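Manganese lipoxygenase (Gaeumannomyces graminis, PDB 5FX8) oxygenates linoleic and alpha-linolenic acids at a catalytic manganese centre, giving 11S- and 13R-hydroperoxy fatty acids, the 11S product being converted onward to the 13R product. Local coordinates at residues E117-I122 with L136-W142; D344-G348 with E531-L535; S151-N157 with M600-W604. All blocks are in the same frame, centred on the assembly; numbering follows the deposited sequence.

Contact 1 (E117-I122 with L136-W142). With NAG (2-acetamido-2-deoxy-beta-D-glucopyranose), chain K.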
loop_
_atom_site.group_PDB
_atom_site.type_symbol
_atom_site.label_atom_id
_atom_site.label_comp_id
_atom_site.label_asym_id
_atom_site.label_seq_id
_atom_site.Cartn_x
_atom_site.Cartn_y
_atom_site.Cartn_z
ATOM N N GLU A 117 -8.066 9.724 -17.866
ATOM C CA GLU A 117 -7.171 10.173 -18.924
ATOM C C GLU A 117 -6.654 8.992 -19.732
ATOM O O GLU A 117 -6.655 9.019 -20.970
ATOM C CB GLU A 117 -6.016 10.975 -18.341
ATOM C CG GLU A 117 -6.409 12.320 -17.695
ATOM C CD GLU A 117 -5.312 12.875 -16.753
ATOM O OE1 GLU A 117 -4.227 12.262 -16.681
ATOM O OE2 GLU A 117 -5.531 13.900 -16.061
ATOM N N THR A 118 -6.222 7.941 -19.042
ATOM C CA THR A 118 -5.722 6.760 -19.727
ATOM C C THR A 118 -6.751 6.223 -20.709
ATOM O O THR A 118 -6.421 5.882 -21.851
ATOM C CB THR A 118 -5.359 5.692 -18.697
ATOM O OG1 THR A 118 -4.412 6.226 -17.765
ATOM C CG2 THR A 118 -4.786 4.479 -19.373
ATOM N N PHE A 119 -8.008 6.125 -20.272
ATOM C CA PHE A 119 -9.037 5.564 -21.140
ATOM C C PHE A 119 -9.302 6.471 -22.331
ATOM O O PHE A 119 -9.539 5.990 -23.445
ATOM C CB PHE A 119 -10.322 5.329 -20.349
ATOM C CG PHE A 119 -11.387 4.575 -21.107
ATOM C CD1 PHE A 119 -11.152 3.296 -21.589
ATOM C CD2 PHE A 119 -12.645 5.135 -21.300
ATOM C CE1 PHE A 119 -12.142 2.605 -22.254
ATOM C CE2 PHE A 119 -13.623 4.442 -21.958
ATOM C CZ PHE A 119 -13.368 3.176 -22.435
ATOM N N ALA A 120 -9.279 7.784 -22.117
ATOM C CA ALA A 120 -9.452 8.675 -23.250
ATOM C C ALA A 120 -8.351 8.456 -24.277
ATOM O O ALA A 120 -8.620 8.385 -25.477
ATOM C CB ALA A 120 -9.494 10.122 -22.775
ATOM N N ASP A 121 -7.114 8.280 -23.819
ATOM C CA ASP A 121 -6.006 8.037 -24.734
ATOM C C ASP A 121 -6.168 6.722 -25.495
ATOM O O ASP A 121 -6.060 6.683 -26.728
ATOM C CB ASP A 121 -4.705 8.056 -23.948
ATOM C CG ASP A 121 -3.500 7.881 -24.823
ATOM O OD1 ASP A 121 -3.099 8.864 -25.475
ATOM O OD2 ASP A 121 -2.945 6.764 -24.852
ATOM N N ILE A 122 -6.411 5.629 -24.778
ATOM C CA ILE A 122 -6.559 4.338 -25.439
ATOM C C ILE A 122 -7.687 4.394 -26.453
ATOM O O ILE A 122 -7.524 4.006 -27.616
ATOM C CB ILE A 122 -6.797 3.234 -24.400
ATOM C CG1 ILE A 122 -5.579 3.102 -23.495
ATOM C CG2 ILE A 122 -7.065 1.949 -25.063
ATOM C CD1 ILE A 122 -5.715 1.984 -22.520
ATOM N N LEU A 136 -0.135 0.841 -24.149
ATOM C CA LEU A 136 -0.821 2.123 -24.078
ATOM C C LEU A 136 -1.470 2.330 -22.727
ATOM O O LEU A 136 -1.674 3.464 -22.308
ATOM C CB LEU A 136 -1.884 2.214 -25.168
ATOM C CG LEU A 136 -1.418 1.982 -26.593
ATOM C CD1 LEU A 136 -2.612 1.667 -27.432
ATOM C CD2 LEU A 136 -0.734 3.214 -27.089
ATOM N N LEU A 137 -1.795 1.252 -22.042
ATOM C CA LEU A 137 -2.316 1.344 -20.698
ATOM C C LEU A 137 -1.347 2.020 -19.729
ATOM O O LEU A 137 -1.788 2.603 -18.737
ATOM C CB LEU A 137 -2.636 -0.066 -20.272
ATOM C CG LEU A 137 -3.607 -0.387 -19.178
ATOM C CD1 LEU A 137 -4.896 0.279 -19.448
ATOM C CD2 LEU A 137 -3.738 -1.884 -19.233
ATOM N N TYR A 138 -0.047 1.993 -20.007
ATOM C CA TYR A 138 0.967 2.384 -19.034
ATOM C C TYR A 138 1.870 3.515 -19.496
ATOM O O TYR A 138 2.284 4.338 -18.683
ATOM C CB TYR A 138 1.830 1.165 -18.684
ATOM C CG TYR A 138 1.096 0.041 -17.998
ATOM C CD1 TYR A 138 0.641 0.186 -16.707
ATOM C CD2 TYR A 138 0.872 -1.152 -18.636
ATOM C CE1 TYR A 138 -0.011 -0.808 -16.079
ATOM C CE2 TYR A 138 0.215 -2.160 -18.014
ATOM C CZ TYR A 138 -0.221 -1.980 -16.732
ATOM O OH TYR A 138 -0.880 -2.971 -16.076
ATOM N N ASN A 139 2.214 3.577 -20.769
ATOM C CA ASN A 139 3.208 4.542 -21.211
ATOM C C ASN A 139 2.693 5.951 -21.028
ATOM O O ASN A 139 1.720 6.346 -21.668
ATOM C CB ASN A 139 3.562 4.298 -22.665
ATOM C CG ASN A 139 4.279 2.997 -22.850
ATOM O OD1 ASN A 139 4.795 2.428 -21.888
ATOM N ND2 ASN A 139 4.313 2.506 -24.080
ATOM N N GLY A 140 3.351 6.713 -20.168
ATOM C CA GLY A 140 3.017 8.105 -19.996
ATOM C C GLY A 140 1.897 8.370 -19.029
ATOM O O GLY A 140 1.528 9.530 -18.838
ATOM N N HIS A 141 1.344 7.344 -18.409
ATOM C CA HIS A 141 0.187 7.504 -17.561
ATOM C C HIS A 141 0.536 7.123 -16.139
ATOM O O HIS A 141 1.609 6.582 -15.856
ATOM C CB HIS A 141 -0.987 6.662 -18.059
ATOM C CG HIS A 141 -1.505 7.082 -19.397
ATOM N ND1 HIS A 141 -2.216 8.244 -19.589
ATOM C CD2 HIS A 141 -1.413 6.494 -20.611
ATOM C CE1 HIS A 141 -2.537 8.355 -20.862
ATOM N NE2 HIS A 141 -2.064 7.306 -21.504
ATOM N N TRP A 142 -0.401 7.434 -15.248
ATOM C CA TRP A 142 -0.297 7.080 -13.843
ATOM C C TRP A 142 0.917 7.713 -13.185
ATOM O O TRP A 142 1.461 7.170 -12.232
ATOM C CB TRP A 142 -0.256 5.571 -13.663
ATOM C CG TRP A 142 -1.237 4.850 -14.478
ATOM C CD1 TRP A 142 -1.004 4.186 -15.633
ATOM C CD2 TRP A 142 -2.618 4.679 -14.187
ATOM N NE1 TRP A 142 -2.163 3.612 -16.097
ATOM C CE2 TRP A 142 -3.170 3.902 -15.222
ATOM C CE3 TRP A 142 -3.447 5.113 -13.154
ATOM C CZ2 TRP A 142 -4.506 3.561 -15.257
ATOM C CZ3 TRP A 142 -4.770 4.768 -13.191
ATOM C CH2 TRP A 142 -5.288 4.000 -14.234
HETATM C C1 NAG K . -13.470 8.028 -14.268
HETATM C C2 NAG K . -13.433 6.523 -14.254
HETATM C C3 NAG K . -14.718 5.973 -13.659
HETATM C C4 NAG K . -14.931 6.564 -12.279
HETATM C C5 NAG K . -14.936 8.070 -12.397
HETATM C C6 NAG K . -15.047 8.765 -11.074
HETATM C C7 NAG K . -12.417 5.029 -15.910
HETATM C C8 NAG K . -12.319 4.688 -17.357
HETATM N N2 NAG K . -13.235 6.033 -15.602
HETATM O O3 NAG K . -14.620 4.568 -13.516
HETATM O O4 NAG K . -16.155 6.100 -11.730
HETATM O O5 NAG K . -13.702 8.505 -12.975
HETATM O O6 NAG K . -14.949 10.164 -11.285
HETATM O O7 NAG K . -11.805 4.414 -15.062
#

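Contact 2 (D344-G348 with E531-L535). With NAG (2-acetamido-2-deoxy-beta-D-glucopyranose), chain K.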
loop_
_atom_site.group_PDB
_atom_site.type_symbol
_atom_site.label_atom_id
_atom_site.label_comp_id
_atom_site.label_asym_id
_atom_site.label_seq_id
_atom_site.Cartn_x
_atom_site.Cartn_y
_atom_site.Cartn_z
ATOM N N ASP A 344 -15.496 -7.878 -6.853
ATOM C CA ASP A 344 -16.448 -8.438 -7.814
ATOM C C ASP A 344 -16.339 -7.747 -9.158
ATOM O O ASP A 344 -16.363 -8.404 -10.197
ATOM C CB ASP A 344 -17.888 -8.326 -7.292
ATOM C CG ASP A 344 -18.252 -9.429 -6.323
ATOM O OD1 ASP A 344 -17.609 -10.504 -6.348
ATOM O OD2 ASP A 344 -19.198 -9.221 -5.537
ATOM N N GLN A 345 -16.185 -6.423 -9.145
ATOM C CA GLN A 345 -16.070 -5.655 -10.375
ATOM C C GLN A 345 -14.883 -6.097 -11.218
ATOM O O GLN A 345 -14.948 -6.026 -12.441
ATOM C CB GLN A 345 -15.933 -4.169 -10.069
ATOM C CG GLN A 345 -17.107 -3.492 -9.440
ATOM C CD GLN A 345 -16.744 -2.094 -8.917
ATOM O OE1 GLN A 345 -15.800 -1.462 -9.408
ATOM N NE2 GLN A 345 -17.477 -1.619 -7.900
ATOM N N ASN A 346 -13.768 -6.504 -10.593
ATOM C CA ASN A 346 -12.547 -6.682 -11.369
ATOM C C ASN A 346 -12.005 -8.099 -11.436
ATOM O O ASN A 346 -11.340 -8.439 -12.406
ATOM C CB ASN A 346 -11.449 -5.779 -10.823
ATOM C CG ASN A 346 -11.777 -4.341 -10.971
ATOM O OD1 ASN A 346 -11.556 -3.764 -12.013
ATOM N ND2 ASN A 346 -12.321 -3.748 -9.928
ATOM N N PHE A 347 -12.232 -8.926 -10.446
ATOM C CA PHE A 347 -11.600 -10.228 -10.445
ATOM C C PHE A 347 -12.553 -11.300 -10.955
ATOM O O PHE A 347 -13.776 -11.120 -11.000
ATOM C CB PHE A 347 -11.115 -10.583 -9.049
ATOM C CG PHE A 347 -9.919 -9.794 -8.597
ATOM C CD1 PHE A 347 -10.036 -8.468 -8.230
ATOM C CD2 PHE A 347 -8.683 -10.397 -8.504
ATOM C CE1 PHE A 347 -8.940 -7.771 -7.807
ATOM C CE2 PHE A 347 -7.589 -9.708 -8.066
ATOM C CZ PHE A 347 -7.710 -8.398 -7.719
ATOM N N GLY A 348 -11.951 -12.427 -11.349
ATOM C CA GLY A 348 -12.599 -13.587 -11.901
ATOM C C GLY A 348 -13.474 -14.340 -10.931
ATOM O O GLY A 348 -14.636 -14.591 -11.230
ATOM N N GLU A 531 -9.745 -0.381 -15.655
ATOM C CA GLU A 531 -10.363 -0.495 -14.347
ATOM C C GLU A 531 -9.525 -1.369 -13.427
ATOM O O GLU A 531 -9.488 -1.150 -12.207
ATOM C CB GLU A 531 -11.782 -1.035 -14.505
ATOM C CG GLU A 531 -12.854 -0.247 -13.780
ATOM C CD GLU A 531 -12.782 1.254 -14.028
ATOM O OE1 GLU A 531 -13.321 1.712 -15.058
ATOM O OE2 GLU A 531 -12.204 1.977 -13.175
ATOM N N GLN A 532 -8.840 -2.359 -14.001
ATOM C CA GLN A 532 -7.896 -3.137 -13.219
ATOM C C GLN A 532 -6.723 -2.264 -12.800
ATOM O O GLN A 532 -6.421 -2.140 -11.606
ATOM C CB GLN A 532 -7.445 -4.365 -14.003
ATOM C CG GLN A 532 -6.112 -4.908 -13.521
ATOM C CD GLN A 532 -5.801 -6.341 -13.922
ATOM O OE1 GLN A 532 -6.645 -7.087 -14.413
ATOM N NE2 GLN A 532 -4.566 -6.727 -13.708
ATOM N N VAL A 533 -6.109 -1.571 -13.755
ATOM C CA VAL A 533 -4.983 -0.742 -13.360
ATOM C C VAL A 533 -5.423 0.324 -12.365
ATOM O O VAL A 533 -4.655 0.706 -11.491
ATOM C CB VAL A 533 -4.271 -0.150 -14.592
ATOM C CG1 VAL A 533 -3.068 0.624 -14.167
ATOM C CG2 VAL A 533 -3.809 -1.238 -15.454
ATOM N N SER A 534 -6.676 0.756 -12.425
ATOM C CA SER A 534 -7.134 1.827 -11.548
ATOM C C SER A 534 -7.364 1.335 -10.124
ATOM O O SER A 534 -7.059 2.047 -9.159
ATOM C CB SER A 534 -8.397 2.439 -12.114
ATOM O OG SER A 534 -8.869 3.462 -11.259
ATOM N N LEU A 535 -7.890 0.118 -9.973
ATOM C CA LEU A 535 -8.012 -0.483 -8.645
ATOM C C LEU A 535 -6.638 -0.767 -8.018
ATOM O O LEU A 535 -6.389 -0.459 -6.840
ATOM C CB LEU A 535 -8.837 -1.758 -8.757
ATOM C CG LEU A 535 -8.956 -2.569 -7.480
ATOM C CD1 LEU A 535 -9.739 -1.833 -6.397
ATOM C CD2 LEU A 535 -9.590 -3.872 -7.811
HETATM C C1 NAG K . -13.470 8.028 -14.268
HETATM C C2 NAG K . -13.433 6.523 -14.254
HETATM C C3 NAG K . -14.718 5.973 -13.659
HETATM C C4 NAG K . -14.931 6.564 -12.279
HETATM C C5 NAG K . -14.936 8.070 -12.397
HETATM C C6 NAG K . -15.047 8.765 -11.074
HETATM C C7 NAG K . -12.417 5.029 -15.910
HETATM C C8 NAG K . -12.319 4.688 -17.357
HETATM N N2 NAG K . -13.235 6.033 -15.602
HETATM O O3 NAG K . -14.620 4.568 -13.516
HETATM O O4 NAG K . -16.155 6.100 -11.730
HETATM O O5 NAG K . -13.702 8.505 -12.975
HETATM O O6 NAG K . -14.949 10.164 -11.285
HETATM O O7 NAG K . -11.805 4.414 -15.062
#

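Contact 3 (S151-N157 with M600-W604). With NAG (2-acetamido-2-deoxy-beta-D-glucopyranose), chain D.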
loop_
_atom_site.group_PDB
_atom_site.type_symbol
_atom_site.label_atom_id
_atom_site.label_comp_id
_atom_site.label_asym_id
_atom_site.label_seq_id
_atom_site.Cartn_x
_atom_site.Cartn_y
_atom_site.Cartn_z
ATOM N N SER A 151 7.029 -1.778 -13.389
ATOM C CA SER A 151 8.302 -2.481 -13.424
ATOM C C SER A 151 9.030 -2.322 -14.749
ATOM O O SER A 151 8.523 -2.708 -15.815
ATOM C CB SER A 151 8.082 -3.959 -13.141
ATOM O OG SER A 151 9.312 -4.591 -12.863
ATOM N N LYS A 152 10.244 -1.786 -14.654
ATOM C CA LYS A 152 11.130 -1.723 -15.800
ATOM C C LYS A 152 11.376 -3.129 -16.290
ATOM O O LYS A 152 11.846 -3.981 -15.533
ATOM C CB LYS A 152 12.440 -1.037 -15.438
ATOM C CG LYS A 152 12.499 0.434 -15.805
ATOM C CD LYS A 152 12.014 1.335 -14.694
ATOM C CE LYS A 152 12.502 2.772 -14.920
ATOM N NZ LYS A 152 12.103 3.745 -13.860
ATOM N N GLY A 153 10.995 -3.370 -17.545
ATOM C CA GLY A 153 11.184 -4.626 -18.207
ATOM C C GLY A 153 9.981 -5.520 -18.181
ATOM O O GLY A 153 9.978 -6.542 -18.863
ATOM N N MET A 154 8.957 -5.172 -17.416
ATOM C CA MET A 154 7.789 -6.031 -17.346
ATOM C C MET A 154 7.006 -6.006 -18.657
ATOM O O MET A 154 6.377 -7.007 -19.017
ATOM C CB MET A 154 6.926 -5.608 -16.149
ATOM C CG MET A 154 5.793 -6.556 -15.776
ATOM S SD MET A 154 6.384 -8.153 -15.187
ATOM C CE MET A 154 7.119 -7.672 -13.659
ATOM N N LEU A 155 7.064 -4.904 -19.407
ATOM C CA LEU A 155 6.386 -4.860 -20.697
ATOM C C LEU A 155 7.286 -5.300 -21.847
ATOM O O LEU A 155 6.856 -6.075 -22.708
ATOM C CB LEU A 155 5.851 -3.461 -20.960
ATOM C CG LEU A 155 4.658 -3.068 -20.099
ATOM C CD1 LEU A 155 4.395 -1.608 -20.259
ATOM C CD2 LEU A 155 3.453 -3.870 -20.531
ATOM N N SER A 156 8.536 -4.838 -21.857
ATOM C CA SER A 156 9.460 -5.173 -22.934
ATOM C C SER A 156 9.692 -6.665 -23.040
ATOM O O SER A 156 9.881 -7.191 -24.141
ATOM C CB SER A 156 10.792 -4.492 -22.705
ATOM O OG SER A 156 10.575 -3.201 -22.233
ATOM N N ASN A 157 9.745 -7.356 -21.907
ATOM C CA ASN A 157 10.221 -8.728 -21.865
ATOM C C ASN A 157 9.124 -9.668 -21.408
ATOM O O ASN A 157 9.400 -10.712 -20.826
ATOM C CB ASN A 157 11.445 -8.842 -20.963
ATOM C CG ASN A 157 12.489 -7.806 -21.281
ATOM O OD1 ASN A 157 12.535 -7.301 -22.392
ATOM N ND2 ASN A 157 13.337 -7.480 -20.303
ATOM N N MET A 600 17.070 -11.366 -13.506
ATOM C CA MET A 600 15.692 -11.309 -13.942
ATOM C C MET A 600 15.541 -10.307 -15.067
ATOM O O MET A 600 16.211 -9.278 -15.071
ATOM C CB MET A 600 14.757 -10.854 -12.824
ATOM C CG MET A 600 14.544 -11.778 -11.716
ATOM S SD MET A 600 13.313 -11.123 -10.570
ATOM C CE MET A 600 13.228 -12.556 -9.598
ATOM N N PRO A 601 14.599 -10.528 -15.954
ATOM C CA PRO A 601 14.382 -9.582 -17.048
ATOM C C PRO A 601 13.523 -8.387 -16.686
ATOM O O PRO A 601 13.004 -7.715 -17.583
ATOM C CB PRO A 601 13.694 -10.444 -18.113
ATOM C CG PRO A 601 13.973 -11.828 -17.724
ATOM C CD PRO A 601 14.013 -11.837 -16.254
ATOM N N PHE A 602 13.348 -8.121 -15.393
ATOM C CA PHE A 602 12.666 -6.916 -14.942
ATOM C C PHE A 602 13.301 -6.428 -13.653
ATOM O O PHE A 602 13.945 -7.180 -12.926
ATOM C CB PHE A 602 11.150 -7.120 -14.750
ATOM C CG PHE A 602 10.776 -8.044 -13.626
ATOM C CD1 PHE A 602 10.802 -9.428 -13.799
ATOM C CD2 PHE A 602 10.345 -7.535 -12.423
ATOM C CE1 PHE A 602 10.440 -10.279 -12.782
ATOM C CE2 PHE A 602 9.980 -8.373 -11.416
ATOM C CZ PHE A 602 10.027 -9.763 -11.592
ATOM N N VAL A 603 13.107 -5.143 -13.389
ATOM C CA VAL A 603 13.616 -4.500 -12.190
ATOM C C VAL A 603 12.548 -4.551 -11.117
ATOM O O VAL A 603 11.442 -4.048 -11.311
ATOM C CB VAL A 603 14.022 -3.052 -12.469
ATOM C CG1 VAL A 603 14.445 -2.428 -11.214
ATOM C CG2 VAL A 603 15.126 -3.012 -13.473
ATOM N N TRP A 604 12.885 -5.137 -9.979
ATOM C CA TRP A 604 11.958 -5.373 -8.888
ATOM C C TRP A 604 12.409 -4.544 -7.693
ATOM O O TRP A 604 13.592 -4.566 -7.336
ATOM C CB TRP A 604 11.915 -6.866 -8.569
ATOM C CG TRP A 604 10.986 -7.244 -7.484
ATOM C CD1 TRP A 604 9.630 -7.315 -7.562
ATOM C CD2 TRP A 604 11.335 -7.613 -6.155
ATOM N NE1 TRP A 604 9.115 -7.693 -6.362
ATOM C CE2 TRP A 604 10.141 -7.880 -5.476
ATOM C CE3 TRP A 604 12.541 -7.734 -5.467
ATOM C CZ2 TRP A 604 10.114 -8.266 -4.137
ATOM C CZ3 TRP A 604 12.521 -8.115 -4.134
ATOM C CH2 TRP A 604 11.318 -8.382 -3.487
HETATM C C1 NAG D . 14.420 -6.538 -20.438
HETATM C C2 NAG D . 15.531 -7.068 -21.371
HETATM C C3 NAG D . 16.673 -6.062 -21.491
HETATM C C4 NAG D . 16.148 -4.667 -21.793
HETATM C C5 NAG D . 15.082 -4.303 -20.778
HETATM C C6 NAG D . 14.495 -2.934 -20.999
HETATM C C7 NAG D . 15.833 -9.498 -21.545
HETATM C C8 NAG D . 16.449 -10.709 -20.921
HETATM N N2 NAG D . 16.039 -8.345 -20.907
HETATM O O3 NAG D . 17.545 -6.482 -22.534
HETATM O O4 NAG D . 17.206 -3.717 -21.733
HETATM O O5 NAG D . 14.011 -5.250 -20.864
HETATM O O6 NAG D . 13.453 -2.977 -21.955
HETATM O O7 NAG D . 15.172 -9.561 -22.567
HETATM O O HOH W 1 11.046 -1.133 -11.666
#

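Contact 1 (E117-I122 with L136-W142)
Thr118 lays a backbone carbon, not a side chain, on the ring of His141: its CA stands over the imidazole face, 3.9 Å from the ring centroid and 19° off the normal, a CH-pi contact. The Thr118 branches spread around this point. OG1, hydrogen-bonded back to Glu114 O within its own helix, passes 3.4 Å from His141 CG and also reaches the indole of Trp142. CG2, anti to the backbone N, meets Leu137 O at 3.6 Å. One helical turn on, Asp121 OD2 sits at the imidazole edge, 3.5 Å from His141 NE2, with the carboxylate and ring planes 60° apart; the same oxygen has a long, weak ion pair with Arg125. This is the C-terminal part of the long helix 86-124 of the lipoxygenase fold, met by the loop that returns after it. The loop folds as a type II beta turn from Tyr138 to His141, with Gly140 at positive phi. It is tied across its base by Trp142 NE1, which donates to Leu137 O at 2.9 Å and lies nearly in line with that carbonyl. Four residues on from Thr118, Ile122 extends CD1 to Leu137 CD1 (3.6 Å), and its CG1 packs on Leu136 CB at 4.2 Å. Val530 and Val533 of helix 526-539 back the loop, touching Leu137 and Trp142 respectively.

Contact 2 (D344-G348 with E531-L535)
Asn346 comes in from the last turn of helix 342-346 against the flank of helix 526-539. Its CB lies 4.0 Å from Leu535 CD2, the methyl that CB, CG and ND2 all lie against. CG sits beside the same methyl, its place set by a chi1 of -64° that puts it anti to the carbonyl carbon. Past CG the amide divides its neighbours. OD1 turns to the helix backbone and stands 3.3 Å from Glu531 O; both are acceptors, so no bond joins them. ND2 passes 3.5 Å from Leu535 CD2 and donates back to Phe342 O, one turn earlier in its own helix, a bond that fixes which way the amide is turned. Phe347, just beyond the helix end, adds the edge of its ring: CE1 meets Leu535 CD2 at 4.0 Å, the two side chains crossing at about a right angle. The ring stacks on Trp343, and the Phe347 side chain is about 8 Å from that of the manganese ligand Asn482. Nearby, Gln532 uses its amide to hold the 491-498 loop, taking Ala498 N on OE1 and giving NE2 to His496 O and Gly491 O. Glu531, bent at chi2, has OE1 and OE2 each 3.1 Å from O7 of an N-acetylglucosamine, a carboxylate facing a carbonyl oxygen. With no hydrogen bond between them, the two segments meet by van der Waals packing, centred on the Leu535 CD2 methyl with Asn346 also lying on the Glu531 backbone, and the polar end of Asn346 is satisfied at ND2 by its own helix.

Contact 3 (S151-N157 with M600-W604)
Phe602 receives the Met154 methyl on one ring face and the Ser151 hydroxyl at its edge. Its chi1 of 67° sets CG between the backbone N and the carbonyl carbon, turning the ring toward Met154 and Ser151. Met154 reaches it by folding: CG leaves anti to the backbone N, then bends at chi2 and chi3 carry CE over the ring, 3.6 Å from the centroid, with SD above the same face at 4.8 Å, a Met-aromatic contact. Methionine and phenylalanine lie side by side and point the same way. Ser151 OG, 3.2 Å from Phe602 CD2, donates to Val603 O from above the carbonyl plane, at 2.7 Å. That carbonyl also accepts a hydrogen bond from a water, which in turn accepts from Lys152 N, while Val603 N donates straight to Lys152 O at 2.7 Å; residues 152 and 603 are thus tied once directly and once through water. Lys152 keeps its CB near Val603 CG2, and its charged end leads away. Gly153 follows with positive phi, where the loop turns back and Met154 N bonds to Ser151 O. At the far end Asn157 ND2, bonded to C1 of an N-acetylglucosamine, donates to Pro601 O at 2.8 Å, on a lone pair in the carbonyl plane. Ser156 OG and the sugar O6 share a hydrogen bond, and Gly595 O takes another from the sugar. This is an N-linked glycosylation site in which the modified asparagine itself joins two loops distant in sequence.

In the fold
Contacts 1 and 2 meet through helix 526-539: Val533 CG1 lies 3.4 Å from Trp142 CE2, and Val533 CG2 lies 3.8 Å from Leu137 CG, so the loop of contact 1 packs on one side of the helix whose other side carries contact 2. The same N-acetylglucosamine touches Phe119 and Glu531. Contact 3 reaches contact 1 where Leu155 CD1 packs on Tyr138 CD2 at 3.9 Å, but has no touch with contact 2, their nearest atoms being about 9 Å apart. Contact 2 comes within about 11 Å of the manganese, measured from the Leu535 side chain; contact 3 lies away from the metal site, although its 600-604 segment shortly precedes the ligand Val618 in sequence.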